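Local coordinates for plasmin and fibronectin-binding protein A (Streptococcus pneumoniae, PDB 4MR0) that acts as a fibronectin-dependent adhesin and invasin of the bacterial surface, binding human fibronectin, plasmin, plasminogen and serum albumin, at residues L159-K167 with H189-T200; P210-I221 with N250-F261. All coordinates share one frame; numbering follows the deposited sequence.

Interaction 1 of 2, residues L159-K167 with H189-T200; sequences LVKEIVFLK and HPSIVFMTGLFT. With MN (manganese (II) ion), chain F.
Glu162 and His189 reach the same manganese ion, one from each segment, with Ile163 packed beneath them. In Ile163, CB and CG1 lie against Ile192 O, CG1 at 3.5 Å; CG2 leans on Met195 CG; and the tip, CD1, packs against Met195 CE (3.6 Å), His189 CE1 and Phe199 CD1. Two residues on, the Phe165 ring takes Leu198 CD2 over one face, 4.0 Å from the ring centroid. Val164 and Phe194 form a parallel bridge, side chains side by side; Val164 N donates to Val193 O (2.9 Å) and its O accepts from Met195 N.

The Glu162 chain bends at CB-CG (chi2 -74°), bringing OE2 to 2.2 Å from the manganese, with the carboxylate turned 82° from the imidazole. His189 NE2, Thr200 O and three waters complete a six-coordinate, near-octahedral site beside strands 164-165 and 194-195, OE2 across the ion from Thr200 O. Each first-shell side chain has a further hydrogen bond: Glu162 OE1 accepts from Ile163 N and a metal-bound water, while His189 ND1 donates in its ring plane to Pro190 O (2.7 Å). With ND1 protonated, NE2 presents its lone pair to the cation, and the single carboxylate probably offsets only part of the metal's charge.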
loop_
_atom_site.group_PDB
_atom_site.type_symbol
_atom_site.label_atom_id
_atom_site.label_comp_id
_atom_site.label_asym_id
_atom_site.label_seq_id
_atom_site.Cartn_x
_atom_site.Cartn_y
_atom_site.Cartn_z
ATOM N N LEU A 159 -0.938 20.197 19.036
ATOM C CA LEU A 159 -1.116 18.954 19.768
ATOM C C LEU A 159 -2.602 18.620 19.891
ATOM O O LEU A 159 -3.419 19.512 20.129
ATOM C CB LEU A 159 -0.525 19.093 21.175
ATOM C CG LEU A 159 -0.842 17.978 22.176
ATOM C CD1 LEU A 159 -0.084 16.715 21.791
ATOM C CD2 LEU A 159 -0.464 18.425 23.591
ATOM N N VAL A 160 -2.953 17.349 19.699
ATOM C CA VAL A 160 -4.342 16.916 19.872
ATOM C C VAL A 160 -4.349 15.705 20.794
ATOM O O VAL A 160 -3.572 14.771 20.610
ATOM C CB VAL A 160 -5.047 16.558 18.534
ATOM C CG1 VAL A 160 -5.171 17.808 17.674
ATOM C CG2 VAL A 160 -4.299 15.445 17.801
ATOM N N LYS A 161 -5.212 15.729 21.801
ATOM C CA LYS A 161 -5.276 14.623 22.746
ATOM C C LYS A 161 -6.443 13.676 22.496
ATOM O O LYS A 161 -6.660 12.724 23.254
ATOM C CB LYS A 161 -5.317 15.148 24.181
ATOM C CG LYS A 161 -4.020 15.828 24.607
ATOM C CD LYS A 161 -3.919 15.873 26.122
ATOM C CE LYS A 161 -2.657 16.573 26.581
ATOM N NZ LYS A 161 -2.510 16.461 28.065
ATOM N N GLU A 162 -7.192 13.952 21.433
ATOM C CA GLU A 162 -8.309 13.109 21.018
ATOM C C GLU A 162 -8.477 13.270 19.513
ATOM O O GLU A 162 -7.864 14.151 18.897
ATOM C CB GLU A 162 -9.608 13.486 21.741
ATOM C CG GLU A 162 -10.117 12.425 22.737
ATOM C CD GLU A 162 -10.747 11.194 22.071
ATOM O OE1 GLU A 162 -10.787 11.114 20.824
ATOM O OE2 GLU A 162 -11.217 10.298 22.807
ATOM N N ILE A 163 -9.309 12.411 18.936
ATOM C CA ILE A 163 -9.574 12.383 17.503
ATOM C C ILE A 163 -10.315 13.607 16.989
ATOM O O ILE A 163 -11.242 14.099 17.631
ATOM C CB ILE A 163 -10.412 11.126 17.140
ATOM C CG1 ILE A 163 -9.698 9.862 17.634
ATOM C CG2 ILE A 163 -10.649 11.059 15.634
ATOM C CD1 ILE A 163 -10.561 8.608 17.553
ATOM N N VAL A 164 -9.886 14.090 15.826
ATOM C CA VAL A 164 -10.504 15.227 15.155
ATOM C C VAL A 164 -11.391 14.630 14.061
ATOM O O VAL A 164 -10.981 13.697 13.364
ATOM C CB VAL A 164 -9.436 16.130 14.495
ATOM C CG1 VAL A 164 -10.110 17.237 13.689
ATOM C CG2 VAL A 164 -8.519 16.716 15.565
ATOM N N PHE A 165 -12.599 15.157 13.909
ATOM C CA PHE A 165 -13.516 14.632 12.911
ATOM C C PHE A 165 -13.726 15.564 11.732
ATOM O O PHE A 165 -14.210 16.687 11.888
ATOM C CB PHE A 165 -14.850 14.307 13.581
ATOM C CG PHE A 165 -14.704 13.388 14.754
ATOM C CD1 PHE A 165 -14.392 12.046 14.563
ATOM C CD2 PHE A 165 -14.812 13.876 16.056
ATOM C CE1 PHE A 165 -14.175 11.203 15.650
ATOM C CE2 PHE A 165 -14.598 13.039 17.154
ATOM C CZ PHE A 165 -14.281 11.699 16.947
ATOM N N LEU A 166 -13.343 15.093 10.550
ATOM C CA LEU A 166 -13.501 15.868 9.334
ATOM C C LEU A 166 -14.985 15.850 9.004
ATOM O O LEU A 166 -15.689 14.901 9.353
ATOM C CB LEU A 166 -12.695 15.234 8.200
ATOM C CG LEU A 166 -11.192 15.122 8.492
ATOM C CD1 LEU A 166 -10.504 14.376 7.359
ATOM C CD2 LEU A 166 -10.590 16.517 8.672
ATOM N N LYS A 167 -15.468 16.902 8.351
ATOM C CA LYS A 167 -16.881 16.974 8.003
ATOM C C LYS A 167 -17.002 17.262 6.522
ATOM O O LYS A 167 -16.045 17.712 5.888
ATOM C CB LYS A 167 -17.576 18.083 8.797
ATOM C CG LYS A 167 -17.450 17.978 10.315
ATOM C CD LYS A 167 -18.258 16.824 10.879
ATOM C CE LYS A 167 -18.221 16.810 12.403
ATOM N NZ LYS A 167 -18.866 18.022 12.990
ATOM N N HIS A 189 -7.868 2.015 22.752
ATOM C CA HIS A 189 -8.456 3.059 21.918
ATOM C C HIS A 189 -7.531 3.388 20.743
ATOM O O HIS A 189 -6.305 3.357 20.873
ATOM C CB HIS A 189 -8.661 4.281 22.825
ATOM C CG HIS A 189 -9.438 5.404 22.216
ATOM N ND1 HIS A 189 -8.946 6.188 21.192
ATOM C CD2 HIS A 189 -10.634 5.943 22.559
ATOM C CE1 HIS A 189 -9.802 7.164 20.938
ATOM N NE2 HIS A 189 -10.834 7.037 21.753
ATOM N N PRO A 190 -8.108 3.699 19.569
ATOM C CA PRO A 190 -7.244 4.021 18.432
ATOM C C PRO A 190 -6.477 5.326 18.635
ATOM O O PRO A 190 -6.892 6.192 19.404
ATOM C CB PRO A 190 -8.221 4.088 17.257
ATOM C CG PRO A 190 -9.522 4.477 17.903
ATOM C CD PRO A 190 -9.526 3.651 19.169
ATOM N N SER A 191 -5.342 5.447 17.955
ATOM C CA SER A 191 -4.520 6.649 18.036
ATOM C C SER A 191 -4.348 7.132 16.601
ATOM O O SER A 191 -3.254 7.105 16.041
ATOM C CB SER A 191 -3.163 6.328 18.670
ATOM O OG SER A 191 -2.382 7.503 18.843
ATOM N N ILE A 192 -5.464 7.546 16.009
ATOM C CA ILE A 192 -5.512 8.043 14.639
ATOM C C ILE A 192 -6.030 9.471 14.750
ATOM O O ILE A 192 -7.083 9.708 15.339
ATOM C CB ILE A 192 -6.468 7.178 13.797
ATOM C CG1 ILE A 192 -5.966 5.725 13.806
ATOM C CG2 ILE A 192 -6.579 7.731 12.372
ATOM C CD1 ILE A 192 -6.909 4.718 13.133
ATOM N N VAL A 193 -5.282 10.414 14.185
ATOM C CA VAL A 193 -5.613 11.837 14.264
ATOM C C VAL A 193 -6.922 12.330 13.650
ATOM O O VAL A 193 -7.669 13.067 14.298
ATOM C CB VAL A 193 -4.455 12.686 13.683
ATOM C CG1 VAL A 193 -4.726 14.164 13.913
ATOM C CG2 VAL A 193 -3.146 12.287 14.345
ATOM N N PHE A 194 -7.198 11.935 12.412
ATOM C CA PHE A 194 -8.405 12.367 11.709
ATOM C C PHE A 194 -9.308 11.215 11.269
ATOM O O PHE A 194 -8.820 10.196 10.781
ATOM C CB PHE A 194 -8.020 13.172 10.462
ATOM C CG PHE A 194 -7.258 14.430 10.754
ATOM C CD1 PHE A 194 -7.894 15.519 11.341
ATOM C CD2 PHE A 194 -5.903 14.521 10.457
ATOM C CE1 PHE A 194 -7.195 16.688 11.615
ATOM C CE2 PHE A 194 -5.192 15.681 10.725
ATOM C CZ PHE A 194 -5.843 16.767 11.312
ATOM N N MET A 195 -10.619 11.402 11.436
ATOM C CA MET A 195 -11.626 10.420 11.028
ATOM C C MET A 195 -12.794 11.141 10.347
ATOM O O MET A 195 -13.036 12.322 10.612
ATOM C CB MET A 195 -12.144 9.646 12.231
ATOM C CG MET A 195 -11.161 8.628 12.788
ATOM S SD MET A 195 -11.913 7.521 14.013
ATOM C CE MET A 195 -10.524 6.612 14.617
ATOM N N THR A 196 -13.500 10.443 9.455
ATOM C CA THR A 196 -14.634 11.031 8.745
ATOM C C THR A 196 -15.962 10.596 9.355
ATOM O O THR A 196 -17.027 10.753 8.753
ATOM C CB THR A 196 -14.631 10.642 7.259
ATOM O OG1 THR A 196 -14.762 9.222 7.137
ATOM C CG2 THR A 196 -13.342 11.098 6.589
ATOM N N GLY A 197 -15.888 10.048 10.559
ATOM C CA GLY A 197 -17.078 9.612 11.264
ATOM C C GLY A 197 -16.784 9.649 12.749
ATOM O O GLY A 197 -15.621 9.658 13.148
ATOM N N LEU A 198 -17.825 9.655 13.573
ATOM C CA LEU A 198 -17.636 9.721 15.017
ATOM C C LEU A 198 -17.117 8.445 15.667
ATOM O O LEU A 198 -17.396 7.332 15.219
ATOM C CB LEU A 198 -18.948 10.119 15.700
ATOM C CG LEU A 198 -19.498 11.514 15.387
ATOM C CD1 LEU A 198 -20.780 11.741 16.185
ATOM C CD2 LEU A 198 -18.457 12.575 15.742
ATOM N N PHE A 199 -16.345 8.636 16.728
ATOM C CA PHE A 199 -15.810 7.537 17.517
ATOM C C PHE A 199 -15.643 8.063 18.939
ATOM O O PHE A 199 -15.162 9.178 19.143
ATOM C CB PHE A 199 -14.458 7.053 16.977
ATOM C CG PHE A 199 -13.920 5.851 17.710
ATOM C CD1 PHE A 199 -13.260 5.999 18.931
ATOM C CD2 PHE A 199 -14.142 4.566 17.220
ATOM C CE1 PHE A 199 -12.832 4.888 19.654
ATOM C CE2 PHE A 199 -13.719 3.442 17.936
ATOM C CZ PHE A 199 -13.064 3.604 19.157
ATOM N N THR A 200 -16.061 7.267 19.916
ATOM C CA THR A 200 -15.949 7.645 21.321
ATOM C C THR A 200 -15.090 6.605 22.033
ATOM O O THR A 200 -13.922 6.842 22.327
ATOM C CB THR A 200 -17.339 7.711 21.993
ATOM O OG1 THR A 200 -18.072 6.512 21.707
ATOM C CG2 THR A 200 -18.122 8.907 21.476
HETATM MN MN MN F . -12.462 8.526 22.496
HETATM O O HOH W 1 -12.821 9.456 20.330
HETATM O O HOH W 2 -12.127 7.955 24.788
HETATM O O HOH W 3 -14.173 9.920 23.018
#

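Interaction 2 of 2, residues P210-I221 with N250-F261; sequences PTEDISYSGGTI and NSNNVTIKNVTF
Tyr216 and Val259 meet at about a right angle, the methyl CG2 of Val259 lying at the edge of the phenol ring, near its plane, 3.7 Å from CD1. The other methyl of Val259, CG1, serves two neighbours: it touches Ile221 CG1 at 4.0 Å and sits over a face of the Phe261 ring. Ile221 and Phe261 run side by side in the same direction, CD1 of the isoleucine 3.9 Å from CE2 of the ring. With CG of Tyr216 anti to its own N (chi1 -173°), the ring extends into the interior, where Phe194 and Phe246 meet it edge-to-face.

At the other end the pairing is polar. Thr211 OG1 and Ser251 OG share a hydrogen bond of 2.8 Å, and Asn252 ND2 donates to Thr211 O (2.9 Å) from 30° off the carbonyl plane. Between these ends strands 211-217 and 254-257 run nearly parallel, their axes 5° apart, with bonds alternating from one to the other, as in Tyr216 N to Thr255 O (2.8 Å). Ser217 OG lies 3.6 Å from Lys257 CG. Along these strands Ile214 and Tyr216 stack inward with Val254 and Ile256, while Ser215 and Ser217 line up outward with Thr255 and Lys257, from one coil to the next: the signature of a right-handed parallel beta-helix of the pectate lyase-like kind, whose first PbH1 repeat begins at Ser251.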
loop_
_atom_site.group_PDB
_atom_site.type_symbol
_atom_site.label_atom_id
_atom_site.label_comp_id
_atom_site.label_asym_id
_atom_site.label_seq_id
_atom_site.Cartn_x
_atom_site.Cartn_y
_atom_site.Cartn_z
ATOM N N PRO A 210 -22.712 8.702 5.058
ATOM C CA PRO A 210 -21.841 9.164 3.977
ATOM C C PRO A 210 -21.377 10.610 4.162
ATOM O O PRO A 210 -22.119 11.453 4.663
ATOM C CB PRO A 210 -22.714 8.988 2.730
ATOM C CG PRO A 210 -24.095 9.211 3.260
ATOM C CD PRO A 210 -24.074 8.435 4.557
ATOM N N THR A 211 -20.136 10.878 3.768
ATOM C CA THR A 211 -19.565 12.216 3.848
ATOM C C THR A 211 -18.940 12.461 2.487
ATOM O O THR A 211 -18.737 11.518 1.712
ATOM C CB THR A 211 -18.471 12.331 4.929
ATOM O OG1 THR A 211 -17.490 11.303 4.736
ATOM C CG2 THR A 211 -19.081 12.219 6.321
ATOM N N GLU A 212 -18.629 13.711 2.178
ATOM C CA GLU A 212 -18.057 13.995 0.875
ATOM C C GLU A 212 -17.461 15.388 0.759
ATOM O O GLU A 212 -17.712 16.268 1.588
ATOM C CB GLU A 212 -19.129 13.825 -0.205
ATOM C CG GLU A 212 -20.190 14.912 -0.190
ATOM C CD GLU A 212 -21.258 14.697 -1.247
ATOM O OE1 GLU A 212 -22.246 13.981 -0.970
ATOM O OE2 GLU A 212 -21.103 15.235 -2.367
ATOM N N ASP A 213 -16.662 15.563 -0.289
ATOM C CA ASP A 213 -16.030 16.837 -0.589
ATOM C C ASP A 213 -15.173 17.329 0.574
ATOM O O ASP A 213 -15.451 18.368 1.179
ATOM C CB ASP A 213 -17.117 17.856 -0.941
ATOM C CG ASP A 213 -16.550 19.164 -1.438
ATOM O OD1 ASP A 213 -15.490 19.142 -2.110
ATOM O OD2 ASP A 213 -17.178 20.209 -1.164
ATOM N N ILE A 214 -14.137 16.561 0.886
ATOM C CA ILE A 214 -13.224 16.901 1.970
ATOM C C ILE A 214 -11.811 16.969 1.403
ATOM O O ILE A 214 -11.403 16.088 0.648
ATOM C CB ILE A 214 -13.253 15.820 3.080
ATOM C CG1 ILE A 214 -14.662 15.715 3.670
ATOM C CG2 ILE A 214 -12.257 16.164 4.177
ATOM C CD1 ILE A 214 -14.864 14.513 4.571
ATOM N N SER A 215 -11.067 18.016 1.746
ATOM C CA SER A 215 -9.699 18.127 1.265
ATOM C C SER A 215 -8.785 18.524 2.416
ATOM O O SER A 215 -9.200 19.214 3.352
ATOM C CB SER A 215 -9.591 19.142 0.115
ATOM O OG SER A 215 -9.936 20.454 0.523
ATOM N N TYR A 216 -7.550 18.038 2.352
ATOM C CA TYR A 216 -6.535 18.308 3.362
ATOM C C TYR A 216 -5.219 18.521 2.613
ATOM O O TYR A 216 -4.785 17.647 1.868
ATOM C CB TYR A 216 -6.429 17.109 4.306
ATOM C CG TYR A 216 -5.535 17.318 5.504
ATOM C CD1 TYR A 216 -4.146 17.298 5.376
ATOM C CD2 TYR A 216 -6.078 17.528 6.774
ATOM C CE1 TYR A 216 -3.317 17.478 6.484
ATOM C CE2 TYR A 216 -5.258 17.713 7.885
ATOM C CZ TYR A 216 -3.883 17.686 7.732
ATOM O OH TYR A 216 -3.067 17.875 8.824
ATOM N N SER A 217 -4.579 19.672 2.810
ATOM C CA SER A 217 -3.341 19.947 2.093
ATOM C C SER A 217 -2.287 20.669 2.922
ATOM O O SER A 217 -2.605 21.575 3.690
ATOM C CB SER A 217 -3.634 20.808 0.857
ATOM O OG SER A 217 -4.871 20.463 0.260
ATOM N N GLY A 218 -1.034 20.268 2.739
ATOM C CA GLY A 218 0.070 20.919 3.423
ATOM C C GLY A 218 0.461 20.475 4.817
ATOM O O GLY A 218 -0.252 19.718 5.485
ATOM N N GLY A 219 1.626 20.952 5.244
ATOM C CA GLY A 219 2.122 20.644 6.569
ATOM C C GLY A 219 2.642 19.242 6.818
ATOM O O GLY A 219 2.948 18.467 5.904
ATOM N N THR A 220 2.726 18.921 8.100
ATOM C CA THR A 220 3.214 17.636 8.554
ATOM C C THR A 220 2.244 17.087 9.581
ATOM O O THR A 220 1.561 17.853 10.273
ATOM C CB THR A 220 4.594 17.794 9.244
ATOM O OG1 THR A 220 5.554 18.288 8.301
ATOM C CG2 THR A 220 5.071 16.468 9.822
ATOM N N ILE A 221 2.156 15.765 9.650
ATOM C CA ILE A 221 1.334 15.111 10.658
ATOM C C ILE A 221 2.319 14.176 11.336
ATOM O O ILE A 221 2.786 13.223 10.726
ATOM C CB ILE A 221 0.179 14.276 10.059
ATOM C CG1 ILE A 221 -0.824 15.192 9.359
ATOM C CG2 ILE A 221 -0.523 13.497 11.170
ATOM C CD1 ILE A 221 -2.007 14.444 8.712
ATOM N N ASN A 250 -16.584 5.333 4.310
ATOM C CA ASN A 250 -17.863 5.702 3.715
ATOM C C ASN A 250 -17.819 7.142 3.210
ATOM O O ASN A 250 -18.815 7.865 3.277
ATOM C CB ASN A 250 -18.991 5.549 4.753
ATOM C CG ASN A 250 -20.360 5.320 4.112
ATOM O OD1 ASN A 250 -21.403 5.420 4.777
ATOM N ND2 ASN A 250 -20.362 5.005 2.826
ATOM N N SER A 251 -16.670 7.552 2.683
ATOM C CA SER A 251 -16.524 8.916 2.193
ATOM C C SER A 251 -16.485 9.011 0.667
ATOM O O SER A 251 -16.325 8.003 -0.033
ATOM C CB SER A 251 -15.262 9.544 2.791
ATOM O OG SER A 251 -15.401 10.948 2.901
ATOM N N ASN A 252 -16.624 10.235 0.163
ATOM C CA ASN A 252 -16.633 10.496 -1.275
ATOM C C ASN A 252 -15.860 11.771 -1.604
ATOM O O ASN A 252 -15.985 12.773 -0.901
ATOM C CB ASN A 252 -18.074 10.677 -1.750
ATOM C CG ASN A 252 -18.964 9.506 -1.392
ATOM O OD1 ASN A 252 -18.950 8.474 -2.069
ATOM N ND2 ASN A 252 -19.745 9.655 -0.314
ATOM N N ASN A 253 -15.073 11.733 -2.675
ATOM C CA ASN A 253 -14.313 12.900 -3.103
ATOM C C ASN A 253 -13.457 13.463 -1.980
ATOM O O ASN A 253 -13.708 14.556 -1.468
ATOM C CB ASN A 253 -15.271 13.975 -3.627
ATOM C CG ASN A 253 -15.984 13.547 -4.894
ATOM O OD1 ASN A 253 -17.212 13.611 -4.989
ATOM N ND2 ASN A 253 -15.212 13.113 -5.882
ATOM N N VAL A 254 -12.446 12.699 -1.593
ATOM C CA VAL A 254 -11.530 13.111 -0.537
ATOM C C VAL A 254 -10.170 13.321 -1.177
ATOM O O VAL A 254 -9.696 12.469 -1.934
ATOM C CB VAL A 254 -11.412 12.027 0.553
ATOM C CG1 VAL A 254 -10.446 12.478 1.641
ATOM C CG2 VAL A 254 -12.788 11.744 1.148
ATOM N N THR A 255 -9.545 14.455 -0.879
ATOM C CA THR A 255 -8.237 14.768 -1.445
ATOM C C THR A 255 -7.216 15.094 -0.367
ATOM O O THR A 255 -7.430 16.001 0.432
ATOM C CB THR A 255 -8.318 15.982 -2.400
ATOM O OG1 THR A 255 -9.211 15.682 -3.478
ATOM C CG2 THR A 255 -6.937 16.308 -2.977
ATOM N N ILE A 256 -6.120 14.340 -0.339
ATOM C CA ILE A 256 -5.046 14.573 0.625
ATOM C C ILE A 256 -3.802 14.837 -0.217
ATOM O O ILE A 256 -3.413 13.998 -1.025
ATOM C CB ILE A 256 -4.789 13.334 1.517
ATOM C CG1 ILE A 256 -5.994 13.084 2.434
ATOM C CG2 ILE A 256 -3.525 13.539 2.338
ATOM C CD1 ILE A 256 -5.868 11.833 3.284
ATOM N N LYS A 257 -3.182 15.995 -0.042
ATOM C CA LYS A 257 -2.006 16.295 -0.834
ATOM C C LYS A 257 -0.957 17.142 -0.146
ATOM O O LYS A 257 -1.256 17.948 0.731
ATOM C CB LYS A 257 -2.428 16.956 -2.143
ATOM C CG LYS A 257 -3.327 18.158 -1.979
ATOM C CD LYS A 257 -3.981 18.515 -3.314
ATOM C CE LYS A 257 -2.945 18.776 -4.399
ATOM N NZ LYS A 257 -3.575 19.015 -5.732
ATOM N N ASN A 258 0.281 16.937 -0.575
ATOM C CA ASN A 258 1.439 17.643 -0.051
ATOM C C ASN A 258 1.506 17.600 1.469
ATOM O O ASN A 258 1.640 18.630 2.138
ATOM C CB ASN A 258 1.446 19.091 -0.545
ATOM C CG ASN A 258 2.771 19.788 -0.277
ATOM O OD1 ASN A 258 3.826 19.160 -0.290
ATOM N ND2 ASN A 258 2.719 21.094 -0.048
ATOM N N VAL A 259 1.417 16.394 2.011
ATOM C CA VAL A 259 1.491 16.207 3.450
ATOM C C VAL A 259 2.663 15.290 3.780
ATOM O O VAL A 259 2.913 14.316 3.075
ATOM C CB VAL A 259 0.214 15.549 4.017
ATOM C CG1 VAL A 259 0.356 15.396 5.530
ATOM C CG2 VAL A 259 -1.018 16.378 3.662
ATOM N N THR A 260 3.383 15.612 4.849
ATOM C CA THR A 260 4.500 14.784 5.279
ATOM C C THR A 260 4.016 13.991 6.493
ATOM O O THR A 260 3.714 14.574 7.528
ATOM C CB THR A 260 5.718 15.653 5.678
ATOM O OG1 THR A 260 6.178 16.375 4.532
ATOM C CG2 THR A 260 6.856 14.782 6.202
ATOM N N PHE A 261 3.927 12.672 6.357
ATOM C CA PHE A 261 3.482 11.803 7.446
ATOM C C PHE A 261 4.691 11.182 8.127
ATOM O O PHE A 261 5.491 10.508 7.478
ATOM C CB PHE A 261 2.597 10.680 6.912
ATOM C CG PHE A 261 1.374 11.160 6.200
ATOM C CD1 PHE A 261 1.440 11.568 4.869
ATOM C CD2 PHE A 261 0.142 11.164 6.850
ATOM C CE1 PHE A 261 0.295 11.976 4.196
ATOM C CE2 PHE A 261 -1.010 11.572 6.191
ATOM C CZ PHE A 261 -0.934 11.974 4.852
HETATM O O HOH W 4 -18.590 15.608 -3.286
HETATM O O HOH W 5 3.901 19.150 3.377
#

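Overall arrangement
From the N terminus, the chain passes helix 132-143 and enters interaction 1 at 159-167; after strands 170-174 and 178-182 it returns at 189-200 and closes that loop. Interaction 2 then opens at 210-221 and closes at 250-261, so the two follow in series and neither nest nor cross. Their centres are about 14 Å apart, and they touch directly: Phe194 CE2 lies 3.5 Å from Tyr216 CE2, and Lys167 O packs on Ile214 CG1. Strand 243-252 borders 191-192, 194-195 and 211-217, linking both contacts. Interaction 1 joins successive coils beside the N-terminal helix; interaction 2 carries the stacking on toward strand 278-289.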